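Long-range contacts in butyryl-CoA dehydrogenase (Marinomonas mediterranea, PDB 6CXT), which belongs to the acyl-CoA dehydrogenase family of flavoproteins and holds flavin-adenine dinucleotide and the ligand FK4 in this model: residues B[176-181]-B[230-235]; B[182-187]-B[222-227]. One frame throughout, in Å; residues are numbered along the deposited sequence.

The two contacts lie side by side, their centres about 13 Å apart, and are built from neighbouring pieces of chain: 176-181 runs straight on into 182-187, and 222-227 leads within a few residues to 230-235. Contact 2 pairs the strands; contact 1 then catches the start of the helix that follows. I234 joins them, its CD1 standing 3.3 Å from L225 O and its CG2 4.3 Å from A183 CB. Contact 1 reaches the FK4 pocket through F235, whereas the side chain of A183 in contact 2 lies about 13 Å from FK4. Bound flavin-adenine dinucleotide is about 12 Å from the side chains of both Q181 and A183.

Contact 1 (B[176-181]-B[230-235]); sequences HGYLGQ and QGARIF. With FK4 (S-[2-({N-[(2R)-2-hydroxy-4-{[(R)-hydroxy(oxo)-lambda~5~-phosphanyl]oxy}-3,3-dimethylbutanoyl]-beta-alanyl}amino)ethyl] 1H-pyrrole-2-carbothioate), chain C.
Y178, in the loop that leads into strand 181-187, and Q181 at the start of that strand grip the first turn of helix 231-245 in a mixed contact of polar bonds and side-chain packing. The Y178 ring lies against A232, with CG anti to the backbone N (chi1 167°), and its CD1 comes 3.7 Å from A232 CB. Its hydroxyl carries on to R233, where NH1 donates to Y178 OH over 2.9 Å in a bent bond, 19° out of the guanidinium plane. Ring and guanidinium stand almost perpendicular, 84° apart. R233 CD lies 4.0 Å from L179 CD2, the two side chains running alongside each other. NE of R233 makes a salt bridge to E55 of the neighbouring Alpha/beta hydrolase fold protein chain, which also packs on Y178 and L179. Nearer the helix start, G231 N donates to Q181 O, although the place of Q181 O is less certain, and the CA atoms of Q181 and G231 stand 4.5 Å apart. One water accepts from Q181 N and A232 N and lies 2.8 Å from Y178 O, tying loop to helix. One turn on, F235 CZ meets FK4 C17 at 3.7 Å, at the ring edge. Around the contact, Q181 NE2 bonds I134 O, F235 meets Y169 of strand 165-171 edge-to-face, and I234 packs against helix 81-101.

Contact 2 (B[182-187]-B[222-227]); sequences TAFVVP and DYALGR
V185 and Y223 are joined by a backbone bond, V185 N to Y223 O at 2.8 Å, and a second bond runs from L225 N to A183 O at 2.7 Å. Between them F184 faces A224 as an antiparallel non-hydrogen-bonded pair, F184 CD1 lying 4.0 Å from A224 CB. A183 and L225 point to the other side, where V185 CG2, set beside its own backbone N, touches L225 CD1 at 3.6 Å. Farther along, P187 CG sits over one face of the Y223 ring, toward the rim, in a CH-pi contact 4.1 Å from the centroid. V185 O is buried beside Y223 CB at 3.2 Å and has no polar partner in the model. Where the chains part, a water accepts from A183 N and donates to L225 O and R227 O. In the next shell Q109 NE2 bonds Y223 OH, L106 of helix 104-114 packs on V185, Y223 and L225, and F184 meets Y148 edge-to-face. Short strand 224-225 thus forms an outer edge, within this chain, of a mixed sheet in the beta-rich middle domain characteristic of acyl-CoA dehydrogenases.

Contact 1 (B[176-181]-B[230-235])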
loop_
_atom_site.group_PDB
_atom_site.type_symbol
_atom_site.label_atom_id
_atom_site.label_comp_id
_atom_site.label_asym_id
_atom_site.label_seq_id
_atom_site.Cartn_x
_atom_site.Cartn_y
_atom_site.Cartn_z
ATOM N N HIS B 176 3.436 -15.560 -40.555
ATOM C CA HIS B 176 2.745 -14.298 -40.445
ATOM C C HIS B 176 2.661 -13.728 -38.956
ATOM O O HIS B 176 2.019 -12.712 -38.740
ATOM C CB HIS B 176 1.399 -14.317 -41.141
ATOM C CG HIS B 176 1.488 -14.580 -42.622
ATOM N ND1 HIS B 176 0.398 -14.962 -43.383
ATOM C CD2 HIS B 176 2.542 -14.504 -43.483
ATOM C CE1 HIS B 176 0.772 -15.099 -44.647
ATOM N NE2 HIS B 176 2.069 -14.835 -44.732
ATOM N N GLY B 177 3.341 -14.389 -38.013
ATOM C CA GLY B 177 3.413 -14.012 -36.550
ATOM C C GLY B 177 2.051 -13.620 -36.016
ATOM O O GLY B 177 1.081 -14.403 -36.077
ATOM N N TYR B 178 1.973 -12.358 -35.573
ATOM C CA TYR B 178 0.777 -11.715 -35.035
ATOM C C TYR B 178 -0.431 -11.792 -35.938
ATOM O O TYR B 178 -1.581 -11.839 -35.456
ATOM C CB TYR B 178 1.146 -10.228 -34.687
ATOM C CG TYR B 178 0.034 -9.257 -34.397
ATOM C CD1 TYR B 178 -0.850 -9.462 -33.324
ATOM C CD2 TYR B 178 -0.120 -8.093 -35.183
ATOM C CE1 TYR B 178 -1.867 -8.541 -33.050
ATOM C CE2 TYR B 178 -1.131 -7.163 -34.928
ATOM C CZ TYR B 178 -2.003 -7.391 -33.850
ATOM O OH TYR B 178 -2.991 -6.466 -33.585
ATOM N N LEU B 179 -0.208 -11.806 -37.261
ATOM C CA LEU B 179 -1.349 -11.866 -38.166
ATOM C C LEU B 179 -1.448 -13.276 -38.807
ATOM O O LEU B 179 -2.008 -13.447 -39.911
ATOM C CB LEU B 179 -1.300 -10.734 -39.195
ATOM C CG LEU B 179 -1.249 -9.312 -38.613
ATOM C CD1 LEU B 179 -0.961 -8.342 -39.752
ATOM C CD2 LEU B 179 -2.578 -8.919 -37.928
ATOM N N GLY B 180 -0.874 -14.253 -38.103
ATOM C CA GLY B 180 -0.921 -15.666 -38.518
ATOM C C GLY B 180 -1.798 -16.655 -37.736
ATOM O O GLY B 180 -1.556 -17.891 -37.798
ATOM N N GLN B 181 -2.840 -16.141 -37.067
ATOM C CA GLN B 181 -3.716 -16.982 -36.265
ATOM C C GLN B 181 -5.099 -16.823 -36.786
ATOM O O GLN B 181 -5.404 -15.831 -37.420
ATOM C CB GLN B 181 -3.653 -16.545 -34.747
ATOM C CG GLN B 181 -2.320 -16.819 -34.110
ATOM C CD GLN B 181 -2.146 -16.133 -32.735
ATOM O OE1 GLN B 181 -2.998 -15.365 -32.326
ATOM N NE2 GLN B 181 -1.051 -16.428 -32.048
ATOM N N GLN B 230 -6.841 -13.299 -38.963
ATOM C CA GLN B 230 -7.478 -12.287 -38.117
ATOM C C GLN B 230 -7.612 -12.716 -36.618
ATOM O O GLN B 230 -8.160 -11.956 -35.834
ATOM C CB GLN B 230 -8.864 -11.892 -38.612
ATOM C CG GLN B 230 -8.876 -11.147 -39.937
ATOM C CD GLN B 230 -10.240 -10.563 -40.317
ATOM O OE1 GLN B 230 -11.312 -11.150 -40.097
ATOM N NE2 GLN B 230 -10.192 -9.381 -40.926
ATOM N N GLY B 231 -7.138 -13.909 -36.286
ATOM C CA GLY B 231 -7.326 -14.549 -34.969
ATOM C C GLY B 231 -6.893 -13.640 -33.815
ATOM O O GLY B 231 -7.674 -13.443 -32.856
ATOM N N ALA B 232 -5.668 -13.105 -33.890
ATOM C CA ALA B 232 -5.168 -12.231 -32.815
ATOM C C ALA B 232 -6.062 -11.016 -32.554
ATOM O O ALA B 232 -6.339 -10.682 -31.388
ATOM C CB ALA B 232 -3.735 -11.816 -33.062
ATOM N N ARG B 233 -6.533 -10.363 -33.612
ATOM C CA ARG B 233 -7.375 -9.176 -33.490
ATOM C C ARG B 233 -8.807 -9.460 -33.103
ATOM O O ARG B 233 -9.450 -8.669 -32.392
ATOM C CB ARG B 233 -7.254 -8.265 -34.733
ATOM C CG ARG B 233 -5.816 -7.742 -34.883
ATOM C CD ARG B 233 -5.561 -6.878 -36.122
ATOM N NE ARG B 233 -6.264 -5.607 -36.043
ATOM C CZ ARG B 233 -5.828 -4.506 -35.422
ATOM N NH1 ARG B 233 -4.634 -4.454 -34.804
ATOM N NH2 ARG B 233 -6.607 -3.426 -35.449
ATOM N N ILE B 234 -9.334 -10.596 -33.535
ATOM C CA ILE B 234 -10.638 -11.022 -33.051
ATOM C C ILE B 234 -10.536 -11.367 -31.535
ATOM O O ILE B 234 -11.445 -11.045 -30.779
ATOM C CB ILE B 234 -11.169 -12.248 -33.859
ATOM C CG1 ILE B 234 -11.556 -11.741 -35.273
ATOM C CG2 ILE B 234 -12.415 -12.878 -33.181
ATOM C CD1 ILE B 234 -12.012 -12.811 -36.240
ATOM N N PHE B 235 -9.456 -12.025 -31.150
ATOM C CA PHE B 235 -9.264 -12.321 -29.726
ATOM C C PHE B 235 -9.191 -10.988 -28.928
ATOM O O PHE B 235 -9.918 -10.791 -27.946
ATOM C CB PHE B 235 -8.034 -13.132 -29.464
ATOM C CG PHE B 235 -7.880 -13.425 -27.998
ATOM C CD1 PHE B 235 -8.848 -14.245 -27.347
ATOM C CD2 PHE B 235 -6.883 -12.777 -27.235
ATOM C CE1 PHE B 235 -8.777 -14.462 -25.962
ATOM C CE2 PHE B 235 -6.803 -13.018 -25.848
ATOM C CZ PHE B 235 -7.741 -13.855 -25.231
HETATM O O01 FK4 C . -4.122 -6.022 -27.820
HETATM P P02 FK4 C . -3.159 -7.119 -28.384
HETATM O O03 FK4 C . -2.545 -8.122 -27.346
HETATM C C04 FK4 C . -2.198 -7.654 -26.074
HETATM C C05 FK4 C . -1.112 -8.424 -25.386
HETATM C C06 FK4 C . -0.905 -7.792 -23.984
HETATM C C07 FK4 C . 0.171 -8.311 -26.253
HETATM C C08 FK4 C . -1.454 -9.934 -25.281
HETATM O O09 FK4 C . -0.339 -10.725 -24.948
HETATM C C10 FK4 C . -2.637 -10.227 -24.337
HETATM N N11 FK4 C . -2.286 -11.092 -23.220
HETATM C C12 FK4 C . -3.297 -11.404 -22.274
HETATM C C13 FK4 C . -4.049 -12.704 -22.640
HETATM C C14 FK4 C . -5.415 -12.745 -22.104
HETATM N N15 FK4 C . -5.832 -14.069 -21.922
HETATM C C16 FK4 C . -7.201 -14.335 -21.478
HETATM C C17 FK4 C . -7.706 -15.701 -21.981
HETATM S S18 FK4 C . -9.468 -15.849 -21.889
HETATM C C19 FK4 C . -9.786 -15.685 -20.132
HETATM C C20 FK4 C . -11.219 -16.018 -19.991
HETATM C C21 FK4 C . -11.920 -16.288 -18.838
HETATM C C22 FK4 C . -13.252 -16.508 -19.250
HETATM C C23 FK4 C . -13.319 -16.373 -20.659
HETATM N N24 FK4 C . -12.093 -16.065 -21.128
HETATM O O25 FK4 C . -8.840 -15.835 -19.327
HETATM O O26 FK4 C . -6.117 -11.760 -21.885
HETATM O O27 FK4 C . -3.811 -9.733 -24.441
HETATM O O28 FK4 C . -3.922 -7.915 -29.391
HETATM O O HOH W 1 -3.707 -13.490 -36.032
#

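Contact 2 (B[182-187]-B[222-227])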
loop_
_atom_site.group_PDB
_atom_site.type_symbol
_atom_site.label_atom_id
_atom_site.label_comp_id
_atom_site.label_asym_id
_atom_site.label_seq_id
_atom_site.Cartn_x
_atom_site.Cartn_y
_atom_site.Cartn_z
ATOM N N THR B 182 -5.983 -17.783 -36.480
ATOM C CA THR B 182 -7.374 -17.724 -36.899
ATOM C C THR B 182 -8.290 -18.259 -35.786
ATOM O O THR B 182 -7.886 -19.148 -35.037
ATOM C CB THR B 182 -7.542 -18.602 -38.224
ATOM O OG1 THR B 182 -6.627 -18.098 -39.234
ATOM C CG2 THR B 182 -8.942 -18.609 -38.753
ATOM N N ALA B 183 -9.486 -17.681 -35.708
ATOM C CA ALA B 183 -10.511 -18.083 -34.770
ATOM C C ALA B 183 -11.502 -19.034 -35.421
ATOM O O ALA B 183 -11.951 -18.794 -36.562
ATOM C CB ALA B 183 -11.246 -16.862 -34.252
ATOM N N PHE B 184 -11.885 -20.071 -34.676
ATOM C CA PHE B 184 -12.840 -21.084 -35.172
ATOM C C PHE B 184 -13.849 -21.402 -34.073
ATOM O O PHE B 184 -13.489 -21.418 -32.891
ATOM C CB PHE B 184 -12.074 -22.395 -35.428
ATOM C CG PHE B 184 -11.038 -22.296 -36.509
ATOM C CD1 PHE B 184 -11.399 -22.461 -37.868
ATOM C CD2 PHE B 184 -9.698 -22.073 -36.187
ATOM C CE1 PHE B 184 -10.429 -22.396 -38.859
ATOM C CE2 PHE B 184 -8.716 -21.995 -37.179
ATOM C CZ PHE B 184 -9.089 -22.177 -38.527
ATOM N N VAL B 185 -15.088 -21.644 -34.451
ATOM C CA VAL B 185 -16.087 -22.209 -33.543
ATOM C C VAL B 185 -16.057 -23.710 -33.765
ATOM O O VAL B 185 -16.280 -24.169 -34.897
ATOM C CB VAL B 185 -17.489 -21.687 -33.864
ATOM C CG1 VAL B 185 -18.545 -22.385 -32.998
ATOM C CG2 VAL B 185 -17.563 -20.180 -33.669
ATOM N N VAL B 186 -15.743 -24.480 -32.725
ATOM C CA VAL B 186 -15.543 -25.921 -32.844
ATOM C C VAL B 186 -16.689 -26.601 -32.076
ATOM O O VAL B 186 -16.722 -26.527 -30.838
ATOM C CB VAL B 186 -14.180 -26.360 -32.320
ATOM C CG1 VAL B 186 -13.981 -27.877 -32.445
ATOM C CG2 VAL B 186 -13.065 -25.609 -33.038
ATOM N N PRO B 187 -17.608 -27.251 -32.768
ATOM C CA PRO B 187 -18.665 -27.929 -32.029
ATOM C C PRO B 187 -18.121 -29.065 -31.151
ATOM O O PRO B 187 -17.190 -29.722 -31.503
ATOM C CB PRO B 187 -19.604 -28.437 -33.124
ATOM C CG PRO B 187 -19.246 -27.671 -34.333
ATOM C CD PRO B 187 -17.797 -27.337 -34.212
ATOM N N ASP B 222 -16.802 -22.945 -42.876
ATOM C CA ASP B 222 -17.828 -21.999 -42.453
ATOM C C ASP B 222 -17.840 -21.789 -40.920
ATOM O O ASP B 222 -18.541 -20.923 -40.434
ATOM C CB ASP B 222 -19.230 -22.454 -42.869
ATOM C CG ASP B 222 -19.432 -22.476 -44.407
ATOM O OD1 ASP B 222 -18.543 -22.016 -45.190
ATOM O OD2 ASP B 222 -20.500 -22.978 -44.826
ATOM N N TYR B 223 -17.135 -22.636 -40.182
ATOM C CA TYR B 223 -16.984 -22.451 -38.722
ATOM C C TYR B 223 -15.886 -21.444 -38.341
ATOM O O TYR B 223 -15.790 -21.087 -37.155
ATOM C CB TYR B 223 -16.739 -23.805 -38.007
ATOM C CG TYR B 223 -18.013 -24.596 -37.847
ATOM C CD1 TYR B 223 -19.000 -24.188 -36.948
ATOM C CD2 TYR B 223 -18.257 -25.746 -38.642
ATOM C CE1 TYR B 223 -20.195 -24.880 -36.825
ATOM C CE2 TYR B 223 -19.447 -26.464 -38.512
ATOM C CZ TYR B 223 -20.398 -26.039 -37.605
ATOM O OH TYR B 223 -21.556 -26.738 -37.494
ATOM N N ALA B 224 -15.067 -21.001 -39.313
ATOM C CA ALA B 224 -14.076 -19.934 -39.068
ATOM C C ALA B 224 -14.798 -18.638 -38.755
ATOM O O ALA B 224 -15.837 -18.322 -39.349
ATOM C CB ALA B 224 -13.091 -19.760 -40.230
ATOM N N LEU B 225 -14.258 -17.914 -37.770
ATOM C CA LEU B 225 -14.702 -16.562 -37.460
ATOM C C LEU B 225 -13.730 -15.594 -38.152
ATOM O O LEU B 225 -12.507 -15.641 -37.914
ATOM C CB LEU B 225 -14.649 -16.352 -35.946
ATOM C CG LEU B 225 -15.918 -16.359 -35.119
ATOM C CD1 LEU B 225 -17.006 -17.250 -35.703
ATOM C CD2 LEU B 225 -15.590 -16.653 -33.657
ATOM N N GLY B 226 -14.284 -14.726 -38.989
ATOM C CA GLY B 226 -13.487 -13.755 -39.755
ATOM C C GLY B 226 -12.646 -14.456 -40.807
ATOM O O GLY B 226 -12.947 -15.567 -41.193
ATOM N N ARG B 227 -11.573 -13.817 -41.231
ATOM C CA ARG B 227 -10.687 -14.334 -42.269
ATOM C C ARG B 227 -9.517 -15.075 -41.666
ATOM O O ARG B 227 -9.156 -14.838 -40.503
ATOM C CB ARG B 227 -10.163 -13.138 -43.110
ATOM C CG ARG B 227 -11.189 -12.553 -44.063
ATOM C CD ARG B 227 -10.820 -11.137 -44.467
ATOM N NE ARG B 227 -11.692 -10.175 -43.785
ATOM C CZ ARG B 227 -11.373 -8.923 -43.452
ATOM N NH1 ARG B 227 -10.167 -8.430 -43.712
ATOM N NH2 ARG B 227 -12.266 -8.168 -42.824
HETATM O O HOH W 2 -9.891 -15.477 -37.700
#